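Side-chain contact in 1,4-dihydroxy-2-naphthoyl-CoA hydrolase (Prochlorococcus marinus, PDB 2HX5), which probably hydrolyses 1,4-dihydroxy-2-naphthoyl-CoA to 1,4-dihydroxy-2-naphthoate and coenzyme A, a step in phylloquinone (vitamin K1) biosynthesis: residues F31-E36 against F104-E109. Numbering follows the deposited sequence. Where two conformers were deposited one is given.
Sequences FRWCHE and FEFRCE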
# COMPACT_ATOMS: atom_id res chain seq x y z
N PHE A 31 -2.63 10.16 -3.03
CA PHE A 31 -1.49 10.80 -2.35
C PHE A 31 -0.18 10.16 -2.65
O PHE A 31 0.85 10.83 -2.74
CB PHE A 31 -1.77 10.81 -0.84
CG PHE A 31 -2.89 11.72 -0.42
CD1 PHE A 31 -2.74 13.11 -0.50
CD2 PHE A 31 -4.07 11.19 0.02
CE1 PHE A 31 -3.76 13.94 -0.15
CE2 PHE A 31 -5.11 12.03 0.37
CZ PHE A 31 -4.93 13.41 0.31
N ARG A 32 -0.19 8.83 -2.76
CA ARG A 32 1.02 8.13 -3.21
C ARG A 32 1.44 8.62 -4.61
O ARG A 32 2.60 8.89 -4.92
CB ARG A 32 0.83 6.59 -3.25
CG ARG A 32 2.05 5.91 -3.85
CD ARG A 32 1.89 4.40 -3.67
NE ARG A 32 0.84 3.85 -4.53
CZ ARG A 32 0.98 3.53 -5.81
NH1 ARG A 32 2.10 3.70 -6.49
NH2 ARG A 32 -0.05 3.02 -6.45
N TRP A 33 0.46 8.73 -5.49
CA TRP A 33 0.75 9.22 -6.84
C TRP A 33 1.34 10.63 -6.82
O TRP A 33 2.23 10.99 -7.62
CB TRP A 33 -0.49 9.22 -7.73
CG TRP A 33 -1.11 7.84 -7.95
CD1 TRP A 33 -0.62 6.64 -7.59
CD2 TRP A 33 -2.40 7.60 -8.47
NE1 TRP A 33 -1.51 5.64 -7.92
CE2 TRP A 33 -2.62 6.21 -8.46
CE3 TRP A 33 -3.39 8.44 -8.98
CZ2 TRP A 33 -3.81 5.64 -8.92
CZ3 TRP A 33 -4.55 7.87 -9.45
CH2 TRP A 33 -4.75 6.48 -9.42
N CYS A 34 0.80 11.47 -5.95
CA CYS A 34 1.37 12.82 -5.81
C CYS A 34 2.81 12.81 -5.38
O CYS A 34 3.69 13.40 -6.00
CB CYS A 34 0.56 13.61 -4.80
SG CYS A 34 -1.12 14.10 -5.27
N HIS A 35 3.09 12.05 -4.33
CA HIS A 35 4.44 12.00 -3.81
C HIS A 35 5.40 11.45 -4.86
O HIS A 35 6.50 11.98 -5.11
CB HIS A 35 4.50 11.21 -2.52
CG HIS A 35 5.77 11.36 -1.72
ND1 HIS A 35 7.01 10.88 -2.14
CD2 HIS A 35 5.96 11.89 -0.49
CE1 HIS A 35 7.89 11.11 -1.16
NE2 HIS A 35 7.29 11.76 -0.19
N GLU A 36 4.97 10.37 -5.52
CA GLU A 36 5.84 9.81 -6.57
C GLU A 36 6.04 10.78 -7.73
O GLU A 36 7.13 10.85 -8.29
CB GLU A 36 5.24 8.53 -7.14
CG GLU A 36 5.17 7.38 -6.17
CD GLU A 36 4.71 6.04 -6.74
OE1 GLU A 36 4.43 6.01 -7.95
OE2 GLU A 36 4.68 5.06 -5.97
N PHE A 104 -1.29 19.46 -7.19
CA PHE A 104 -1.31 18.42 -8.18
C PHE A 104 -2.69 18.41 -8.79
O PHE A 104 -3.69 18.25 -8.07
CB PHE A 104 -1.07 17.07 -7.51
CG PHE A 104 0.23 16.97 -6.73
CD1 PHE A 104 0.33 17.40 -5.42
CD2 PHE A 104 1.36 16.45 -7.35
CE1 PHE A 104 1.52 17.31 -4.72
CE2 PHE A 104 2.52 16.34 -6.64
CZ PHE A 104 2.60 16.77 -5.32
N GLU A 105 -2.78 18.51 -10.11
CA GLU A 105 -4.07 18.41 -10.80
C GLU A 105 -4.06 17.15 -11.69
O GLU A 105 -3.10 16.98 -12.47
CB GLU A 105 -4.26 19.66 -11.65
CG GLU A 105 -5.46 19.70 -12.43
CD GLU A 105 -5.51 20.96 -13.31
OE1 GLU A 105 -5.34 22.06 -12.79
OE2 GLU A 105 -5.67 20.81 -14.53
N PHE A 106 -5.07 16.30 -11.59
CA PHE A 106 -5.14 15.05 -12.35
C PHE A 106 -6.24 15.16 -13.36
O PHE A 106 -7.40 15.43 -12.97
CB PHE A 106 -5.50 13.90 -11.42
CG PHE A 106 -4.43 13.57 -10.43
CD1 PHE A 106 -4.33 14.31 -9.27
CD2 PHE A 106 -3.55 12.49 -10.63
CE1 PHE A 106 -3.34 14.03 -8.35
CE2 PHE A 106 -2.57 12.18 -9.69
CZ PHE A 106 -2.45 12.97 -8.55
N ARG A 107 -5.90 15.02 -14.65
CA ARG A 107 -6.90 15.10 -15.71
C ARG A 107 -7.02 13.74 -16.39
O ARG A 107 -6.05 13.00 -16.49
CB ARG A 107 -6.53 16.15 -16.76
CG ARG A 107 -6.86 17.58 -16.37
CD ARG A 107 -6.54 18.62 -17.47
NE ARG A 107 -6.59 19.99 -16.93
CZ ARG A 107 -7.64 20.80 -16.97
NH1 ARG A 107 -8.77 20.45 -17.58
NH2 ARG A 107 -7.54 22.02 -16.42
N CYS A 108 -8.22 13.41 -16.84
CA CYS A 108 -8.43 12.23 -17.65
C CYS A 108 -9.42 12.67 -18.70
O CYS A 108 -10.45 13.25 -18.37
CB CYS A 108 -9.02 11.14 -16.82
SG CYS A 108 -9.22 9.59 -17.72
N GLU A 109 -9.06 12.41 -19.96
CA GLU A 109 -9.84 12.85 -21.13
C GLU A 109 -10.12 14.34 -20.99
O GLU A 109 -11.26 14.79 -21.11
CB GLU A 109 -11.09 11.98 -21.25
CG GLU A 109 -10.72 10.54 -21.64
CD GLU A 109 -11.88 9.54 -21.55
OE1 GLU A 109 -13.04 9.93 -21.81
OE2 GLU A 109 -11.61 8.36 -21.23
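C34 and F104 bring the two segments closest, their CA atoms 6.6 Å apart, where helix 31-36 passes over strand 104-108 with the axes 10.0 Å from each other at an angle of 114°. This is the core of the hotdog fold: the long helix 29-45 lies against the antiparallel sheet, and 104-108 belongs to its middle strand. The contact is buried and largely apolar, made by two helix residues and two phenylalanines, F104 and F106, on the same face of the strand and both directed at the helix.

C34 does most of the work. Its CB stands almost exactly on the normal of the F104 ring, 3.6 Å from the centroid, a CH-pi contact over the face. The sulfur sits over the same face but displaced toward the root of the ring, with SG 3.5 Å from F104 CG. A chi1 of -70° sets SG opposite the carbonyl carbon and beside the backbone N, on the side where F106 lies. That second ring receives the sulfur quite differently, at its edge and in its plane, so one SG makes two sulfur-aromatic contacts. C34 O, which also accepts a bond from S37 OG, lies 3.2 Å from F104 CE2. Replacing F104 with an alanine would probably strip C34 of its ring cover and open a gap between helix and sheet beside I118 and L90, which also touch that phenylalanine.

One residue earlier on the helix, the W33 indole presents an edge, CE3 lying 3.9 Å from F106 CE2, and the two side chains cross obliquely rather than stack. M88 and L86 of strand 85-96 touch F106 and W33 respectively. F106 therefore touches both helix residues: CE2 meets W33, while CZ lies 3.7 Å from C34 SG.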